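Local coordinates for IroE-like serine hydrolase (Shewanella oneidensis, PDB 3GFF), which probably hydrolyses ester bonds as a serine hydrolase of the esterase D family, with an alpha/beta-hydrolase fold, at residues H57-L62 with S251-Y256; G115-D119 with V150-A154; I138-H144 with F162-L168. One frame throughout, in Å; residues are numbered along the deposited sequence.

Contact 1 (H57-L62 with S251-Y256); sequences HMASLL and SHIGLY
H57 and H252 hydrogen-bond within a buried helix-to-helix contact, where helices 51-65 and 250-263 run side by side over one face of the central sheet. The segment axes approach to 10.1 Å at a crossing angle of -31°. The bond joins H57 ND1 to H252 ND1 over 2.7 Å and is fairly straight at 161°; the rings meet rim to rim, each nitrogen lying in the plane of the other ring. H57 NE2 is hydrogen-bonded to OE1 of Q54, and H252 NE2 to H252 NE2 of the second subunit, so the helix pair also forms part of the subunit interface. L61 CD2 makes a CH-pi contact over a face of the H252 ring, 4.0 Å from its centroid. With CG of L61 anti to the backbone N (chi1 171°), its CD1 reaches the edge of the Y256 ring, 3.5 Å from CD2. L255 CD2 presses tightly on M58, 3.5 Å from CG. Replacing H252 by an alanine would probably leave H57 ND1 without its mate and L61 CD2 without its ring, and break the link to H252 of the second subunit. Beneath the pair, L255 rests on V142 and L166, and M58 on L168, while L62 touches I78 of strand 77-81.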
loop_
_atom_site.group_PDB
_atom_site.type_symbol
_atom_site.label_atom_id
_atom_site.label_comp_id
_atom_site.label_asym_id
_atom_site.label_seq_id
_atom_site.Cartn_x
_atom_site.Cartn_y
_atom_site.Cartn_z
ATOM N N HIS A 57 1.674 1.155 -8.605
ATOM C CA HIS A 57 1.306 0.962 -7.191
ATOM C C HIS A 57 2.284 1.649 -6.260
ATOM O O HIS A 57 1.881 2.106 -5.195
ATOM C CB HIS A 57 1.124 -0.527 -6.789
ATOM C CG HIS A 57 2.407 -1.288 -6.615
ATOM N ND1 HIS A 57 2.989 -1.507 -5.382
ATOM C CD2 HIS A 57 3.202 -1.908 -7.517
ATOM C CE1 HIS A 57 4.109 -2.194 -5.537
ATOM N NE2 HIS A 57 4.260 -2.453 -6.822
HETATM N N MSE A 58 3.558 1.716 -6.646
HETATM C CA MSE A 58 4.593 2.385 -5.829
HETATM C C MSE A 58 4.386 3.893 -5.834
HETATM O O MSE A 58 4.300 4.522 -4.771
HETATM C CB MSE A 58 5.999 2.047 -6.319
HETATM C CG MSE A 58 6.448 0.621 -6.015
HETATM SE SE MSE A 58 8.278 0.348 -6.391
HETATM C CE MSE A 58 8.437 -1.446 -5.605
ATOM N N ALA A 59 4.281 4.478 -7.030
ATOM C CA ALA A 59 4.005 5.912 -7.139
ATOM C C ALA A 59 2.670 6.326 -6.394
ATOM O O ALA A 59 2.661 7.345 -5.692
ATOM C CB ALA A 59 4.003 6.361 -8.619
ATOM N N SER A 60 1.581 5.544 -6.498
ATOM C CA SER A 60 0.341 5.906 -5.761
ATOM C C SER A 60 0.537 5.823 -4.222
ATOM O O SER A 60 -0.016 6.624 -3.462
ATOM C CB SER A 60 -0.887 5.104 -6.211
ATOM O OG SER A 60 -0.754 3.711 -6.015
ATOM N N LEU A 61 1.332 4.856 -3.771
ATOM C CA LEU A 61 1.612 4.726 -2.354
ATOM C C LEU A 61 2.458 5.934 -1.926
ATOM O O LEU A 61 2.115 6.638 -0.981
ATOM C CB LEU A 61 2.283 3.375 -2.065
ATOM C CG LEU A 61 2.840 3.185 -0.655
ATOM C CD1 LEU A 61 1.681 3.359 0.370
ATOM C CD2 LEU A 61 3.607 1.854 -0.508
ATOM N N LEU A 62 3.535 6.204 -2.652
ATOM C CA LEU A 62 4.410 7.338 -2.319
ATOM C C LEU A 62 3.691 8.698 -2.231
ATOM O O LEU A 62 3.899 9.458 -1.274
ATOM C CB LEU A 62 5.618 7.395 -3.257
ATOM C CG LEU A 62 6.629 6.269 -3.061
ATOM C CD1 LEU A 62 7.596 6.258 -4.201
ATOM C CD2 LEU A 62 7.370 6.401 -1.752
ATOM N N SER A 251 6.957 -6.256 -2.686
ATOM C CA SER A 251 7.393 -4.996 -3.291
ATOM C C SER A 251 6.660 -3.830 -2.672
ATOM O O SER A 251 7.275 -2.795 -2.320
ATOM C CB SER A 251 7.227 -5.001 -4.838
ATOM O OG SER A 251 5.862 -5.128 -5.256
ATOM N N HIS A 252 5.362 -4.016 -2.466
ATOM C CA HIS A 252 4.514 -2.947 -1.934
ATOM C C HIS A 252 4.745 -2.594 -0.450
ATOM O O HIS A 252 5.047 -1.419 -0.149
ATOM C CB HIS A 252 3.062 -3.285 -2.157
ATOM C CG HIS A 252 2.131 -2.124 -1.960
ATOM N ND1 HIS A 252 1.866 -1.212 -2.958
ATOM C CD2 HIS A 252 1.371 -1.761 -0.903
ATOM C CE1 HIS A 252 0.988 -0.326 -2.518
ATOM N NE2 HIS A 252 0.662 -0.643 -1.276
ATOM N N ILE A 253 4.544 -3.571 0.451
ATOM C CA ILE A 253 4.714 -3.373 1.904
ATOM C C ILE A 253 6.176 -3.100 2.232
ATOM O O ILE A 253 6.481 -2.460 3.249
ATOM C CB ILE A 253 4.119 -4.586 2.786
ATOM C CG1 ILE A 253 3.823 -4.143 4.229
ATOM C CG2 ILE A 253 5.026 -5.823 2.778
ATOM C CD1 ILE A 253 2.808 -2.925 4.376
ATOM N N GLY A 254 7.079 -3.621 1.387
ATOM C CA GLY A 254 8.529 -3.409 1.528
ATOM C C GLY A 254 8.890 -1.940 1.318
ATOM O O GLY A 254 9.677 -1.378 2.076
ATOM N N LEU A 255 8.313 -1.320 0.289
ATOM C CA LEU A 255 8.481 0.118 0.050
ATOM C C LEU A 255 7.734 0.887 1.159
ATOM O O LEU A 255 8.233 1.844 1.719
ATOM C CB LEU A 255 7.913 0.511 -1.322
ATOM C CG LEU A 255 7.923 2.010 -1.727
ATOM C CD1 LEU A 255 9.352 2.570 -1.967
ATOM C CD2 LEU A 255 7.031 2.256 -3.000
ATOM N N TYR A 256 6.525 0.451 1.488
ATOM C CA TYR A 256 5.779 1.100 2.538
ATOM C C TYR A 256 6.650 1.275 3.793
ATOM O O TYR A 256 6.849 2.388 4.291
ATOM C CB TYR A 256 4.517 0.322 2.846
ATOM C CG TYR A 256 3.589 1.029 3.812
ATOM C CD1 TYR A 256 3.757 0.918 5.197
ATOM C CD2 TYR A 256 2.531 1.807 3.345
ATOM C CE1 TYR A 256 2.886 1.583 6.093
ATOM C CE2 TYR A 256 1.695 2.477 4.208
ATOM C CZ TYR A 256 1.866 2.375 5.585
ATOM O OH TYR A 256 0.979 3.039 6.434
#

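Contact 2 (G115-D119 with V150-A154)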
loop_
_atom_site.group_PDB
_atom_site.type_symbol
_atom_site.label_atom_id
_atom_site.label_comp_id
_atom_site.label_asym_id
_atom_site.label_seq_id
_atom_site.Cartn_x
_atom_site.Cartn_y
_atom_site.Cartn_z
ATOM N N GLY A 115 26.583 -2.808 -14.425
ATOM C CA GLY A 115 27.574 -1.708 -14.355
ATOM C C GLY A 115 27.257 -0.599 -15.316
ATOM O O GLY A 115 27.202 0.583 -14.950
ATOM N N ARG A 116 27.020 -1.004 -16.553
ATOM C CA ARG A 116 26.684 -0.090 -17.628
ATOM C C ARG A 116 25.319 0.552 -17.480
ATOM O O ARG A 116 25.163 1.704 -17.852
ATOM C CB ARG A 116 26.853 -0.793 -18.978
ATOM C CG ARG A 116 28.352 -1.084 -19.233
ATOM C CD ARG A 116 28.662 -2.419 -19.917
ATOM N NE ARG A 116 28.769 -2.567 -21.381
ATOM C CZ ARG A 116 28.568 -1.660 -22.347
ATOM N NH1 ARG A 116 28.185 -0.394 -22.130
ATOM N NH2 ARG A 116 28.752 -2.068 -23.600
ATOM N N PHE A 117 24.341 -0.192 -16.989
ATOM C CA PHE A 117 23.024 0.362 -16.719
ATOM C C PHE A 117 23.112 1.435 -15.600
ATOM O O PHE A 117 22.442 2.488 -15.685
ATOM C CB PHE A 117 22.027 -0.763 -16.424
ATOM C CG PHE A 117 20.698 -0.301 -15.904
ATOM C CD1 PHE A 117 19.756 0.236 -16.746
ATOM C CD2 PHE A 117 20.378 -0.440 -14.557
ATOM C CE1 PHE A 117 18.513 0.627 -16.258
ATOM C CE2 PHE A 117 19.156 -0.033 -14.068
ATOM C CZ PHE A 117 18.231 0.506 -14.906
ATOM N N LEU A 118 23.916 1.180 -14.557
ATOM C CA LEU A 118 24.148 2.189 -13.526
ATOM C C LEU A 118 24.855 3.408 -14.150
ATOM O O LEU A 118 24.564 4.562 -13.812
ATOM C CB LEU A 118 24.961 1.624 -12.352
ATOM C CG LEU A 118 24.136 0.784 -11.370
ATOM C CD1 LEU A 118 25.030 -0.156 -10.528
ATOM C CD2 LEU A 118 23.243 1.746 -10.503
ATOM N N ASP A 119 25.799 3.157 -15.052
ATOM C CA ASP A 119 26.481 4.258 -15.750
ATOM C C ASP A 119 25.464 5.071 -16.536
ATOM O O ASP A 119 25.532 6.311 -16.587
ATOM C CB ASP A 119 27.546 3.728 -16.686
ATOM C CG ASP A 119 28.754 3.172 -15.949
ATOM O OD1 ASP A 119 28.956 3.436 -14.746
ATOM O OD2 ASP A 119 29.494 2.446 -16.586
ATOM N N VAL A 150 20.687 -4.442 -8.497
ATOM C CA VAL A 150 21.184 -3.150 -8.991
ATOM C C VAL A 150 21.527 -2.263 -7.782
ATOM O O VAL A 150 22.585 -1.614 -7.745
ATOM C CB VAL A 150 20.169 -2.444 -9.878
ATOM C CG1 VAL A 150 20.681 -1.044 -10.251
ATOM C CG2 VAL A 150 19.836 -3.275 -11.116
ATOM N N ALA A 151 20.614 -2.225 -6.806
ATOM C CA ALA A 151 20.840 -1.521 -5.526
ATOM C C ALA A 151 22.117 -2.037 -4.887
ATOM O O ALA A 151 22.982 -1.249 -4.541
ATOM C CB ALA A 151 19.657 -1.693 -4.574
HETATM N N MSE A 152 22.271 -3.361 -4.788
HETATM C CA MSE A 152 23.469 -3.947 -4.148
HETATM C C MSE A 152 24.748 -3.546 -4.852
HETATM O O MSE A 152 25.731 -3.229 -4.198
HETATM C CB MSE A 152 23.390 -5.483 -4.096
HETATM C CG MSE A 152 22.293 -6.058 -3.174
HETATM SE SE MSE A 152 22.264 -5.229 -1.384
HETATM C CE MSE A 152 21.018 -6.317 -0.476
ATOM N N GLU A 153 24.736 -3.590 -6.187
ATOM C CA GLU A 153 25.908 -3.250 -6.999
ATOM C C GLU A 153 26.254 -1.736 -6.920
ATOM O O GLU A 153 27.409 -1.346 -6.835
ATOM C CB GLU A 153 25.673 -3.734 -8.428
ATOM C CG GLU A 153 26.868 -3.656 -9.347
ATOM C CD GLU A 153 28.027 -4.547 -8.922
ATOM O OE1 GLU A 153 27.925 -5.296 -7.907
ATOM O OE2 GLU A 153 29.044 -4.482 -9.601
ATOM N N ALA A 154 25.237 -0.890 -6.891
ATOM C CA ALA A 154 25.419 0.547 -6.722
ATOM C C ALA A 154 26.155 0.764 -5.395
ATOM O O ALA A 154 27.166 1.461 -5.359
ATOM C CB ALA A 154 24.053 1.277 -6.740
#
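L118 meets V150 and A154 in an apolar contact between helices 114-132 and 146-156, whose segments cross at -79° with axes 10.4 Å apart at closest. No hydrogen bond links the two segments, so side-chain apolar contact carries the pairing, over a modest 215 Å² of buried surface. The isobutyl end of L118 divides its work between two methyls. CD2 faces V150 CG1 at 3.8 Å and A154 CB at 3.9 Å, while CD1 reaches the backbone, 3.7 Å from A154 N. CG1 of V150 stands anti to the backbone N (chi1 174°), which turns this methyl toward L118, with the edge of the F117 ring at its flank. The aromatic component is peripheral: V150 CG1 lies near the plane of the F117 ring, at its edge, 4.2 Å from CE2, and the same ring also meets that of Y90.

The one polar side chain in the contact, E153, contributes only its aliphatic part, CG standing 4.1 Å from L118 CD1. Its carboxylate lies farther from L118, with OE1 hydrogen-bonded to Y179 and salt-bridged to R156.

The topology is that of the alpha/beta-hydrolase fold: helix 146-156 follows strand 138-144 and the proposed nucleophile elbow, whose residues V150 touches, and helix 114-132 packs against it.

Contact 3 (I138-H144 with F162-L168); sequences INVLVGH and FSAYLAL
Strands 138-144 and 164-168 are the two parallel strands of a beta-alpha-beta unit connected through helix 146-156, and the end of the first leads into a probable nucleophile elbow that includes G143. Their segment axes lie 4.7 Å apart and only 8° from parallel. Backbone bonds step along the pair: S163 N to N139 O, L141 N to A164 O, L166 N to L141 O, G143 N to L166 O and L168 N to G143 O, of which L168 N to G143 O measures 2.8 Å. Where strand 164-168 has not yet begun, a water accepts from N139 N and is hydrogen-bonded to S163 OG, extending the link.

On the face bearing L141 and Y165, F162 folds back across the neighbouring strand: its CG is beside the backbone N (chi1 -58°), and L141 CB sits over one face of the ring, 3.8 Å from the centroid, as a CH-pi contact. The same L141 CB is 3.9 Å from Y165 CD1, so this one carbon touches both aromatic residues. On the other face V140 CG2 meets A164 CB at 3.9 Å, and V142 CG1 meets L168 CD1 at 3.8 Å. H144 CD2 comes 3.1 Å from L168 O, while its NE2 is bonded to H247 O.

Strand 43-48 flanks strand 138-144 on its other edge, helix 146-156 covers the L141 and Y165 face through V150 and A154, and helix 250-263 covers the V142 and L166 face, its L262 lying against V140 and A164.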
loop_
_atom_site.group_PDB
_atom_site.type_symbol
_atom_site.label_atom_id
_atom_site.label_comp_id
_atom_site.label_asym_id
_atom_site.label_seq_id
_atom_site.Cartn_x
_atom_site.Cartn_y
_atom_site.Cartn_z
ATOM N N ILE A 138 19.325 14.657 -2.647
ATOM C CA ILE A 138 18.994 13.391 -2.009
ATOM C C ILE A 138 18.364 12.453 -3.045
ATOM O O ILE A 138 17.256 12.716 -3.546
ATOM C CB ILE A 138 18.055 13.617 -0.786
ATOM C CG1 ILE A 138 18.721 14.569 0.223
ATOM C CG2 ILE A 138 17.724 12.306 -0.109
ATOM C CD1 ILE A 138 20.092 14.103 0.699
ATOM N N ASN A 139 19.093 11.393 -3.392
ATOM C CA ASN A 139 18.621 10.427 -4.382
ATOM C C ASN A 139 18.510 9.042 -3.762
ATOM O O ASN A 139 19.473 8.565 -3.135
ATOM C CB ASN A 139 19.586 10.361 -5.566
ATOM C CG ASN A 139 19.782 11.687 -6.218
ATOM O OD1 ASN A 139 18.840 12.274 -6.747
ATOM N ND2 ASN A 139 21.011 12.192 -6.171
ATOM N N VAL A 140 17.367 8.397 -4.004
ATOM C CA VAL A 140 17.034 7.083 -3.459
ATOM C C VAL A 140 16.804 6.098 -4.606
ATOM O O VAL A 140 16.177 6.447 -5.571
ATOM C CB VAL A 140 15.741 7.170 -2.558
ATOM C CG1 VAL A 140 15.294 5.778 -2.030
ATOM C CG2 VAL A 140 15.962 8.153 -1.400
ATOM N N LEU A 141 17.341 4.883 -4.498
ATOM C CA LEU A 141 17.132 3.832 -5.503
ATOM C C LEU A 141 16.319 2.735 -4.842
ATOM O O LEU A 141 16.690 2.257 -3.735
ATOM C CB LEU A 141 18.459 3.277 -6.069
ATOM C CG LEU A 141 18.397 2.184 -7.173
ATOM C CD1 LEU A 141 17.669 2.668 -8.424
ATOM C CD2 LEU A 141 19.813 1.725 -7.534
ATOM N N VAL A 142 15.215 2.352 -5.508
ATOM C CA VAL A 142 14.322 1.272 -5.064
ATOM C C VAL A 142 14.375 0.113 -6.099
ATOM O O VAL A 142 13.977 0.267 -7.259
ATOM C CB VAL A 142 12.845 1.758 -4.849
ATOM C CG1 VAL A 142 11.936 0.618 -4.370
ATOM C CG2 VAL A 142 12.782 2.956 -3.889
ATOM N N GLY A 143 14.920 -1.026 -5.676
ATOM C CA GLY A 143 15.063 -2.191 -6.522
ATOM C C GLY A 143 14.400 -3.388 -5.861
ATOM O O GLY A 143 14.576 -3.620 -4.666
ATOM N N HIS A 144 13.606 -4.122 -6.644
ATOM C CA HIS A 144 12.905 -5.308 -6.197
ATOM C C HIS A 144 13.335 -6.481 -7.067
ATOM O O HIS A 144 13.501 -6.318 -8.301
ATOM C CB HIS A 144 11.403 -5.079 -6.349
ATOM C CG HIS A 144 10.576 -6.307 -6.171
ATOM N ND1 HIS A 144 10.018 -6.971 -7.235
ATOM C CD2 HIS A 144 10.243 -7.011 -5.062
ATOM C CE1 HIS A 144 9.347 -8.018 -6.784
ATOM N NE2 HIS A 144 9.481 -8.078 -5.472
ATOM N N PHE A 162 23.600 8.046 -5.403
ATOM C CA PHE A 162 22.575 7.617 -4.456
ATOM C C PHE A 162 23.067 7.603 -3.003
ATOM O O PHE A 162 24.155 7.145 -2.749
ATOM C CB PHE A 162 22.075 6.188 -4.774
ATOM C CG PHE A 162 21.510 6.003 -6.146
ATOM C CD1 PHE A 162 20.277 6.515 -6.476
ATOM C CD2 PHE A 162 22.191 5.260 -7.104
ATOM C CE1 PHE A 162 19.727 6.316 -7.759
ATOM C CE2 PHE A 162 21.646 5.062 -8.391
ATOM C CZ PHE A 162 20.418 5.594 -8.702
ATOM N N SER A 163 22.248 8.091 -2.067
ATOM C CA SER A 163 22.582 8.028 -0.621
ATOM C C SER A 163 21.823 6.915 0.102
ATOM O O SER A 163 22.218 6.490 1.197
ATOM C CB SER A 163 22.306 9.360 0.081
ATOM O OG SER A 163 20.994 9.818 -0.203
ATOM N N ALA A 164 20.751 6.447 -0.510
ATOM C CA ALA A 164 19.859 5.461 0.125
ATOM C C ALA A 164 19.383 4.458 -0.871
ATOM O O ALA A 164 19.039 4.803 -2.024
ATOM C CB ALA A 164 18.598 6.166 0.768
ATOM N N TYR A 165 19.268 3.228 -0.396
ATOM C CA TYR A 165 18.810 2.117 -1.209
ATOM C C TYR A 165 17.749 1.289 -0.485
ATOM O O TYR A 165 17.839 1.016 0.722
ATOM C CB TYR A 165 19.987 1.189 -1.537
ATOM C CG TYR A 165 21.150 1.838 -2.272
ATOM C CD1 TYR A 165 21.137 1.926 -3.646
ATOM C CD2 TYR A 165 22.257 2.328 -1.602
ATOM C CE1 TYR A 165 22.172 2.513 -4.337
ATOM C CE2 TYR A 165 23.335 2.893 -2.304
ATOM C CZ TYR A 165 23.265 2.978 -3.677
ATOM O OH TYR A 165 24.251 3.524 -4.460
ATOM N N LEU A 166 16.768 0.877 -1.269
ATOM C CA LEU A 166 15.717 -0.006 -0.855
ATOM C C LEU A 166 15.893 -1.237 -1.700
ATOM O O LEU A 166 15.713 -1.167 -2.925
ATOM C CB LEU A 166 14.311 0.592 -1.036
ATOM C CG LEU A 166 13.786 1.310 0.215
ATOM C CD1 LEU A 166 14.532 2.601 0.454
ATOM C CD2 LEU A 166 12.261 1.526 0.137
ATOM N N ALA A 167 16.262 -2.349 -1.050
ATOM C CA ALA A 167 16.469 -3.648 -1.731
ATOM C C ALA A 167 15.349 -4.590 -1.275
ATOM O O ALA A 167 15.352 -5.061 -0.163
ATOM C CB ALA A 167 17.841 -4.207 -1.405
ATOM N N LEU A 168 14.368 -4.795 -2.142
ATOM C CA LEU A 168 13.146 -5.537 -1.821
ATOM C C LEU A 168 13.187 -6.974 -2.385
ATOM O O LEU A 168 12.989 -7.222 -3.565
ATOM C CB LEU A 168 11.924 -4.760 -2.330
ATOM C CG LEU A 168 11.895 -3.251 -1.958
ATOM C CD1 LEU A 168 10.670 -2.493 -2.568
ATOM C CD2 LEU A 168 12.000 -3.094 -0.438
HETATM O O HOH W 1 21.768 11.315 -2.457
#

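Overall arrangement
Contact 3 lies about 2 Å from the centre of the chain, in the middle of the sheet, with the helix pairs of contacts 1 and 2 on its opposite faces. Its centre is about 13 Å from that of contact 1 and about 11 Å from that of contact 2, whereas contacts 1 and 2 are about 22 Å apart and do not touch. S251 CB packs 3.6 Å from H144 CD2, and M152 CE lies 3.9 Å from A167 CB. Along the chain, contact 1 joins the most distant segments and brackets both others; the segments of contacts 2 and 3 alternate. This helix-sheet-helix layering suits an alpha/beta hydrolase, with the probable elbow at the strand end.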